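Local structure of TetR family transcriptional regulator (Streptomyces coelicolor, 6SRN) at residues 163-177 and 202-214. The protein probably binds DNA as a TetR-family transcriptional regulator, and holds a furan carboxylic acid, 4-(hydroxymethyl)-2-propylfuran-3-carboxylic acid, in its ligand pocket. Residues are numbered along the deposited sequence; the frame is centred on the assembly and turned at random.
Sequences QLRAGVDPAAAARSL and QELRELMFFALRA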
ATOM      1  N   GLN A 163     -26.888  -8.766  -8.101  1.00 13.20           N
ATOM      2  CA  GLN A 163     -26.550  -7.446  -7.602  1.00 14.74           C
ATOM      3  C   GLN A 163     -25.280  -6.897  -8.247  1.00 15.35           C
ATOM      4  O   GLN A 163     -25.029  -5.681  -8.304  1.00 15.11           O
ATOM      5  CB  GLN A 163     -26.393  -7.578  -6.075  1.00 15.83           C
ATOM      6  CG  GLN A 163     -26.229  -6.273  -5.358  1.00 18.03           C
ATOM      7  CD  GLN A 163     -26.356  -6.399  -3.847  1.00 16.75           C
ATOM      8  OE1 GLN A 163     -25.958  -7.391  -3.215  1.00 15.38           O
ATOM      9  NE2 GLN A 163     -26.926  -5.374  -3.261  1.00 18.06           N
ATOM     10  N   LEU A 164     -24.447  -7.819  -8.708  1.00 16.97           N
ATOM     11  CA  LEU A 164     -23.103  -7.497  -9.174  1.00 17.78           C
ATOM     12  C   LEU A 164     -23.175  -7.381 -10.697  1.00 20.10           C
ATOM     13  O   LEU A 164     -23.836  -8.195 -11.371  1.00 23.06           O
ATOM     14  CB  LEU A 164     -22.160  -8.594  -8.699  1.00 17.55           C
ATOM     15  CG  LEU A 164     -20.701  -8.379  -8.392  1.00 20.18           C
ATOM     16  CD1 LEU A 164     -20.575  -7.412  -7.223  1.00 21.20           C
ATOM     17  CD2 LEU A 164     -20.054  -9.705  -8.068  1.00 20.03           C
ATOM     18  N   ARG A 165     -22.574  -6.343 -11.268  1.00 19.42           N
ATOM     19  CA  ARG A 165     -22.533  -6.150 -12.722  1.00 18.83           C
ATOM     20  C   ARG A 165     -22.053  -7.409 -13.471  1.00 19.26           C
ATOM     21  O   ARG A 165     -21.134  -8.113 -13.029  1.00 17.44           O
ATOM     22  CB  ARG A 165     -21.684  -4.916 -13.126  1.00 19.61           C
ATOM     23  CG  ARG A 165     -21.392  -4.734 -14.617  1.00 19.49           C
ATOM     24  CD  ARG A 165     -20.763  -3.377 -14.946  1.00 18.80           C
ATOM     25  NE  ARG A 165     -19.485  -3.198 -14.253  1.00 18.12           N
ATOM     26  CZ  ARG A 165     -18.268  -3.437 -14.751  1.00 17.73           C
ATOM     27  NH1 ARG A 165     -18.052  -3.891 -15.979  1.00 17.17           N
ATOM     28  NH2 ARG A 165     -17.212  -3.241 -13.992  1.00 16.67           N
ATOM     29  N   ALA A 166     -22.697  -7.661 -14.610  1.00 20.91           N
ATOM     30  CA  ALA A 166     -22.416  -8.831 -15.422  1.00 21.31           C
ATOM     31  C   ALA A 166     -20.967  -8.864 -15.815  1.00 18.58           C
ATOM     32  O   ALA A 166     -20.382  -7.856 -16.253  1.00 17.37           O
ATOM     33  CB  ALA A 166     -23.293  -8.857 -16.669  1.00 21.88           C
ATOM     34  N   GLY A 167     -20.382 -10.041 -15.625  1.00 18.85           N
ATOM     35  CA  GLY A 167     -19.016 -10.284 -16.007  1.00 18.11           C
ATOM     36  C   GLY A 167     -18.015 -10.044 -14.895  1.00 16.52           C
ATOM     37  O   GLY A 167     -16.863 -10.456 -15.020  1.00 16.24           O
ATOM     38  N   VAL A 168     -18.431  -9.355 -13.820  1.00 15.20           N
ATOM     39  CA  VAL A 168     -17.530  -9.134 -12.697  1.00 14.83           C
ATOM     40  C   VAL A 168     -17.317 -10.432 -11.925  1.00 14.41           C
ATOM     41  O   VAL A 168     -18.272 -11.088 -11.521  1.00 14.75           O
ATOM     42  CB  VAL A 168     -18.061  -8.000 -11.793  1.00 14.29           C
ATOM     43  CG1 VAL A 168     -17.182  -7.834 -10.559  1.00 14.81           C
ATOM     44  CG2 VAL A 168     -18.116  -6.701 -12.594  1.00 15.37           C
ATOM     45  N   ASP A 169     -16.074 -10.845 -11.783  1.00 12.55           N
ATOM     46  CA  ASP A 169     -15.742 -12.047 -11.035  1.00 12.25           C
ATOM     47  C   ASP A 169     -15.636 -11.704  -9.563  1.00 10.88           C
ATOM     48  O   ASP A 169     -14.843 -10.806  -9.185  1.00 10.49           O
ATOM     49  CB  ASP A 169     -14.418 -12.620 -11.487  1.00 14.36           C
ATOM     50  CG  ASP A 169     -14.076 -13.860 -10.721  1.00 16.00           C
ATOM     51  OD1 ASP A 169     -14.800 -14.877 -10.876  1.00 22.22           O
ATOM     52  OD2 ASP A 169     -13.126 -13.831  -9.954  1.00 21.68           O
ATOM     53  N   PRO A 170     -16.390 -12.391  -8.690  1.00  9.59           N
ATOM     54  CA  PRO A 170     -16.302 -12.114  -7.245  1.00  9.12           C
ATOM     55  C   PRO A 170     -14.892 -12.187  -6.640  1.00  8.86           C
ATOM     56  O   PRO A 170     -14.568 -11.334  -5.776  1.00  8.00           O
ATOM     57  CB  PRO A 170     -17.209 -13.163  -6.607  1.00  9.64           C
ATOM     58  CG  PRO A 170     -18.130 -13.510  -7.675  1.00  9.94           C
ATOM     59  CD  PRO A 170     -17.460 -13.358  -8.987  1.00  9.69           C
ATOM     60  N   ALA A 171     -14.069 -13.172  -7.045  1.00  8.81           N
ATOM     61  CA  ALA A 171     -12.729 -13.318  -6.471  1.00  8.37           C
ATOM     62  C   ALA A 171     -11.886 -12.120  -6.898  1.00  7.86           C
ATOM     63  O   ALA A 171     -11.127 -11.546  -6.105  1.00  8.04           O
ATOM     64  CB  ALA A 171     -12.099 -14.603  -6.951  1.00  8.33           C
ATOM     65  N   ALA A 172     -12.055 -11.695  -8.141  1.00  7.26           N
ATOM     66  CA  ALA A 172     -11.331 -10.541  -8.630  1.00  6.86           C
ATOM     67  C   ALA A 172     -11.761  -9.265  -7.945  1.00  6.55           C
ATOM     68  O   ALA A 172     -10.924  -8.440  -7.618  1.00  6.60           O
ATOM     69  CB  ALA A 172     -11.501 -10.423 -10.107  1.00  6.82           C
ATOM     70  N   ALA A 173     -13.047  -9.107  -7.717  1.00  6.09           N
ATOM     71  CA  ALA A 173     -13.583  -7.959  -7.001  1.00  5.95           C
ATOM     72  C   ALA A 173     -13.067  -7.911  -5.567  1.00  5.88           C
ATOM     73  O   ALA A 173     -12.739  -6.830  -5.076  1.00  5.94           O
ATOM     74  CB  ALA A 173     -15.090  -7.971  -7.037  1.00  6.33           C
ATOM     75  N   ALA A 174     -12.956  -9.053  -4.918  1.00  5.77           N
ATOM     76  CA  ALA A 174     -12.484  -9.109  -3.554  1.00  5.54           C
ATOM     77  C   ALA A 174     -11.015  -8.665  -3.565  1.00  5.57           C
ATOM     78  O   ALA A 174     -10.607  -7.871  -2.739  1.00  5.82           O
ATOM     79  CB  ALA A 174     -12.602 -10.512  -2.994  1.00  5.74           C
ATOM     80  N   ARG A 175     -10.198  -9.244  -4.437  1.00  5.71           N
ATOM     81  CA  ARG A 175      -8.810  -8.802  -4.514  1.00  6.28           C
ATOM     82  C   ARG A 175      -8.659  -7.318  -4.773  1.00  6.69           C
ATOM     83  O   ARG A 175      -7.835  -6.641  -4.144  1.00  6.78           O
ATOM     84  CB  ARG A 175      -8.049  -9.557  -5.595  1.00  6.70           C
ATOM     85  CG  ARG A 175      -7.746 -11.011  -5.281  1.00  7.18           C
ATOM     86  CD  ARG A 175      -6.919 -11.638  -6.379  1.00  7.39           C
ATOM     87  NE  ARG A 175      -7.561 -11.748  -7.688  1.00  7.23           N
ATOM     88  CZ  ARG A 175      -8.221 -12.827  -8.123  1.00  7.55           C
ATOM     89  NH1 ARG A 175      -8.446 -13.868  -7.320  1.00  8.00           N
ATOM     90  NH2 ARG A 175      -8.701 -12.813  -9.331  1.00  7.49           N
ATOM     91  N   SER A 176      -9.422  -6.805  -5.721  1.00  6.69           N
ATOM     92  CA  SER A 176      -9.332  -5.384  -6.122  1.00  7.00           C
ATOM     93  C   SER A 176      -9.712  -4.479  -4.950  1.00  6.30           C
ATOM     94  O   SER A 176      -9.103  -3.435  -4.700  1.00  6.79           O
ATOM     95  CB  SER A 176     -10.187  -5.086  -7.331  1.00  7.36           C
ATOM     96  OG  SER A 176      -9.728  -5.820  -8.496  1.00  8.73           O
ATOM     97  N   LEU A 177     -10.792  -4.836  -4.290  1.00  6.22           N
ATOM     98  CA  LEU A 177     -11.261  -4.050  -3.142  1.00  5.93           C
ATOM     99  C   LEU A 177     -10.236  -4.015  -2.007  1.00  5.74           C
ATOM    100  O   LEU A 177      -9.907  -2.975  -1.411  1.00  5.82           O
ATOM    101  CB  LEU A 177     -12.574  -4.573  -2.604  1.00  6.22           C
ATOM    102  CG  LEU A 177     -13.806  -4.120  -3.386  1.00  6.10           C
ATOM    103  CD1 LEU A 177     -14.978  -5.023  -2.974  1.00  6.43           C
ATOM    104  CD2 LEU A 177     -14.127  -2.646  -3.227  1.00  5.88           C
ATOM    105  N   GLN A 202     -14.201   7.534   0.831  1.00  7.32           N
ATOM    106  CA  GLN A 202     -15.437   7.890   0.132  1.00  8.93           C
ATOM    107  C   GLN A 202     -15.229   8.085  -1.338  1.00  8.37           C
ATOM    108  O   GLN A 202     -15.981   7.566  -2.151  1.00  8.22           O
ATOM    109  CB  GLN A 202     -16.058   9.129   0.737  1.00 10.67           C
ATOM    110  CG  GLN A 202     -17.349   9.604   0.050  1.00 13.72           C
ATOM    111  CD  GLN A 202     -18.316   8.453  -0.266  1.00 19.05           C
ATOM    112  OE1 GLN A 202     -18.671   7.670   0.616  1.00 22.40           O
ATOM    113  NE2 GLN A 202     -18.777   8.366  -1.538  1.00 21.86           N
ATOM    114  N   GLU A 203     -14.182   8.819  -1.707  1.00  7.32           N
ATOM    115  CA  GLU A 203     -14.043   9.140  -3.124  1.00  8.34           C
ATOM    116  C   GLU A 203     -13.626   7.919  -3.945  1.00  8.14           C
ATOM    117  O   GLU A 203     -13.984   7.804  -5.095  1.00  8.56           O
ATOM    118  CB  GLU A 203     -13.100  10.326  -3.307  1.00  8.68           C
ATOM    119  CG  GLU A 203     -11.660  10.089  -2.974  1.00  8.92           C
ATOM    120  CD  GLU A 203     -10.844  11.356  -2.726  1.00  8.83           C
ATOM    121  OE1 GLU A 203     -11.348  12.533  -2.605  1.00  8.88           O
ATOM    122  OE2 GLU A 203      -9.621  11.156  -2.625  1.00  9.03           O
ATOM    123  N   LEU A 204     -12.840   7.032  -3.369  1.00  8.23           N
ATOM    124  CA  LEU A 204     -12.417   5.825  -4.069  1.00  8.12           C
ATOM    125  C   LEU A 204     -13.561   4.777  -4.076  1.00  9.20           C
ATOM    126  O   LEU A 204     -13.800   4.166  -5.119  1.00  9.30           O
ATOM    127  CB  LEU A 204     -11.180   5.236  -3.346  1.00  8.31           C
ATOM    128  CG  LEU A 204     -10.739   3.828  -3.763  1.00  8.23           C
ATOM    129  CD1 LEU A 204     -10.403   3.784  -5.224  1.00  8.10           C
ATOM    130  CD2 LEU A 204      -9.539   3.400  -2.898  1.00  8.50           C
ATOM    131  N   ARG A 205     -14.212   4.563  -2.947  1.00  9.03           N
ATOM    132  CA  ARG A 205     -15.367   3.654  -2.802  1.00 10.95           C
ATOM    133  C   ARG A 205     -16.460   4.031  -3.794  1.00  9.30           C
ATOM    134  O   ARG A 205     -17.091   3.149  -4.430  1.00  8.26           O
ATOM    135  CB  ARG A 205     -15.830   3.822  -1.377  1.00 13.53           C
ATOM    136  CG  ARG A 205     -17.011   3.149  -0.793  1.00 18.45           C
ATOM    137  CD  ARG A 205     -17.219   4.015   0.443  1.00 20.17           C
ATOM    138  NE  ARG A 205     -18.429   4.786   0.338  1.00 20.31           N
ATOM    139  CZ  ARG A 205     -19.630   4.236   0.316  1.00 24.35           C
ATOM    140  NH1 ARG A 205     -19.769   2.905   0.365  1.00 26.56           N
ATOM    141  NH2 ARG A 205     -20.690   5.002   0.250  1.00 25.79           N
ATOM    142  N   GLU A 206     -16.680   5.322  -4.001  1.00  8.80           N
ATOM    143  CA  GLU A 206     -17.726   5.722  -4.954  1.00  8.59           C
ATOM    144  C   GLU A 206     -17.437   5.150  -6.346  1.00  8.03           C
ATOM    145  O   GLU A 206     -18.348   4.614  -7.036  1.00  8.18           O
ATOM    146  CB  GLU A 206     -17.902   7.247  -4.968  1.00  9.31           C
ATOM    147  CG  GLU A 206     -19.152   7.703  -5.731  1.00  9.98           C
ATOM    148  CD  GLU A 206     -19.023   7.740  -7.242  1.00 11.20           C
ATOM    149  OE1 GLU A 206     -17.912   7.871  -7.823  1.00 12.99           O
ATOM    150  OE2 GLU A 206     -20.114   7.694  -7.900  1.00 13.92           O
ATOM    151  N   LEU A 207     -16.189   5.219  -6.761  1.00  8.19           N
ATOM    152  CA  LEU A 207     -15.825   4.634  -8.047  1.00  8.60           C
ATOM    153  C   LEU A 207     -15.939   3.106  -8.036  1.00  8.48           C
ATOM    154  O   LEU A 207     -16.515   2.502  -8.936  1.00  8.14           O
ATOM    155  CB  LEU A 207     -14.384   4.991  -8.393  1.00  9.05           C
ATOM    156  CG  LEU A 207     -14.026   6.464  -8.513  1.00  9.98           C
ATOM    157  CD1 LEU A 207     -12.530   6.612  -8.753  1.00 10.25           C
ATOM    158  CD2 LEU A 207     -14.808   7.124  -9.624  1.00 10.59           C
ATOM    159  N   MET A 208     -15.390   2.464  -7.011  1.00  8.79           N
ATOM    160  CA  MET A 208     -15.358   1.001  -7.003  1.00  9.28           C
ATOM    161  C   MET A 208     -16.749   0.443  -6.967  1.00  8.39           C
ATOM    162  O   MET A 208     -17.030  -0.489  -7.705  1.00  8.27           O
ATOM    163  CB  MET A 208     -14.558   0.496  -5.817  1.00 10.69           C
ATOM    164  CG  MET A 208     -13.169   1.069  -5.890  1.00 13.23           C
ATOM    165  SD  MET A 208     -12.132   0.174  -7.018  1.00 19.99           S
ATOM    166  CE  MET A 208     -11.945  -1.490  -6.298  1.00 15.95           C
ATOM    167  N   PHE A 209     -17.612   0.968  -6.108  1.00  7.92           N
ATOM    168  CA  PHE A 209     -18.964   0.410  -6.014  1.00  8.13           C
ATOM    169  C   PHE A 209     -19.847   0.804  -7.191  1.00  8.03           C
ATOM    170  O   PHE A 209     -20.700   0.012  -7.566  1.00  8.01           O
ATOM    171  CB  PHE A 209     -19.582   0.686  -4.658  1.00  8.53           C
ATOM    172  CG  PHE A 209     -19.008  -0.178  -3.602  1.00  9.68           C
ATOM    173  CD1 PHE A 209     -19.489  -1.467  -3.366  1.00 10.78           C
ATOM    174  CD2 PHE A 209     -17.887   0.248  -2.923  1.00 10.20           C
ATOM    175  CE1 PHE A 209     -18.874  -2.286  -2.416  1.00 11.99           C
ATOM    176  CE2 PHE A 209     -17.309  -0.559  -1.972  1.00 11.12           C
ATOM    177  CZ  PHE A 209     -17.774  -1.820  -1.742  1.00 11.91           C
ATOM    178  N   PHE A 210     -19.569   1.930  -7.832  1.00  7.71           N
ATOM    179  CA  PHE A 210     -20.258   2.271  -9.092  1.00  7.94           C
ATOM    180  C   PHE A 210     -19.973   1.194 -10.134  1.00  7.67           C
ATOM    181  O   PHE A 210     -20.896   0.751 -10.876  1.00  8.55           O
ATOM    182  CB  PHE A 210     -19.845   3.626  -9.624  1.00  8.57           C
ATOM    183  CG  PHE A 210     -20.541   3.990 -10.895  1.00 10.17           C
ATOM    184  CD1 PHE A 210     -20.024   3.609 -12.130  1.00 10.60           C
ATOM    185  CD2 PHE A 210     -21.713   4.696 -10.839  1.00 11.43           C
ATOM    186  CE1 PHE A 210     -20.685   3.943 -13.303  1.00 11.64           C
ATOM    187  CE2 PHE A 210     -22.383   5.032 -11.995  1.00 12.53           C
ATOM    188  CZ  PHE A 210     -21.877   4.636 -13.224  1.00 12.32           C
ATOM    189  N   ALA A 211     -18.728   0.723 -10.139  1.00  7.98           N
ATOM    190  CA  ALA A 211     -18.288  -0.317 -11.078  1.00  8.54           C
ATOM    191  C   ALA A 211     -18.750  -1.728 -10.716  1.00  9.10           C
ATOM    192  O   ALA A 211     -18.771  -2.607 -11.581  1.00 10.90           O
ATOM    193  CB  ALA A 211     -16.793  -0.264 -11.200  1.00  8.94           C
ATOM    194  N   LEU A 212     -19.080  -1.986  -9.450  1.00  9.02           N
ATOM    195  CA  LEU A 212     -19.500  -3.306  -9.002  1.00 10.08           C
ATOM    196  C   LEU A 212     -21.001  -3.492  -9.107  1.00 11.47           C
ATOM    197  O   LEU A 212     -21.468  -4.598  -9.294  1.00 12.10           O
ATOM    198  CB  LEU A 212     -19.087  -3.602  -7.560  1.00 10.11           C
ATOM    199  CG  LEU A 212     -17.571  -3.734  -7.410  1.00 10.20           C
ATOM    200  CD1 LEU A 212     -17.250  -3.702  -5.940  1.00 10.19           C
ATOM    201  CD2 LEU A 212     -17.038  -5.001  -8.034  1.00 10.31           C
ATOM    202  N   ARG A 213     -21.761  -2.438  -8.885  1.00 12.51           N
ATOM    203  CA  ARG A 213     -23.239  -2.593  -8.870  1.00 14.82           C
ATOM    204  C   ARG A 213     -23.857  -2.816 -10.237  1.00 15.36           C
ATOM    205  O   ARG A 213     -23.613  -2.080 -11.205  1.00 16.00           O
ATOM    206  CB  ARG A 213     -23.898  -1.351  -8.315  1.00 18.27           C
ATOM    207  CG  ARG A 213     -23.734  -1.154  -6.848  1.00 20.36           C
ATOM    208  CD  ARG A 213     -24.692  -0.053  -6.411  1.00 23.55           C
ATOM    209  NE  ARG A 213     -24.740   1.015  -7.403  1.00 26.13           N
ATOM    210  CZ  ARG A 213     -23.960   2.093  -7.399  1.00 27.33           C
ATOM    211  NH1 ARG A 213     -23.034   2.291  -6.428  1.00 23.63           N
ATOM    212  NH2 ARG A 213     -24.124   2.980  -8.379  1.00 29.25           N
ATOM    213  N   ALA A 214     -24.712  -3.821 -10.318  1.00 14.41           N
ATOM    214  CA  ALA A 214     -25.559  -3.970 -11.469  1.00 15.40           C
ATOM    215  C   ALA A 214     -26.493  -2.764 -11.514  1.00 17.62           C
ATOM    216  O   ALA A 214     -27.020  -2.328 -10.463  1.00 18.19           O
ATOM    217  CB  ALA A 214     -26.360  -5.260 -11.361  1.00 15.01           C
ATOM    218  OXT ALA A 214     -26.686  -2.213 -12.589  1.00 18.93           O
TER
HETATM  219  O   HOH W   1     -26.642  -3.576  -7.537  1.00 35.79           O
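Ala214 N donates to Gln163 O at 2.8 Å, with an N-H...O angle of 174°, and Arg165 N donates to Leu212 O. These two backbone bonds make a single beta bridge pairing Leu164 with Arg213 in the C-terminal ligand-binding domain of this TetR-type regulator, tying the loop before helix 170-192 to the chain's last residues. A water donates to both Gln163 O and Ala214 O.

Apolar side chains of helix 170-177 and of the loop before it meet those of helix 202-212; the two short helical segments run antiparallel (175°), and their axes come within 11.7 Å. Leu212 sends its two methyls to different partners: CD2 lies 3.7 Å from Ala173 CB and also touches Val168 CG1, while CD1 meets Leu177 CD1 tip to tip. The other Leu177 branch, CD2, sits 3.9 Å from Met208 CE, a methyl folded back by bends at chi2 and chi3, and touches Phe209 obliquely. The side chain of Leu177 lies about 7 Å from the bound furan ligand.

The polar side-chain contact across the segments comes from Arg165, whose NH1 also pairs outside them, in a salt bridge with Glu206 of the second subunit. Bent at chi3 (60°), its chain turns the NE/NH2 edge of the guanidinium to Ala211 O, which lies close to the guanidinium plane and accepts from NE at 2.8 Å and NH2 at 2.9 Å, one from each face of the carbonyl plane.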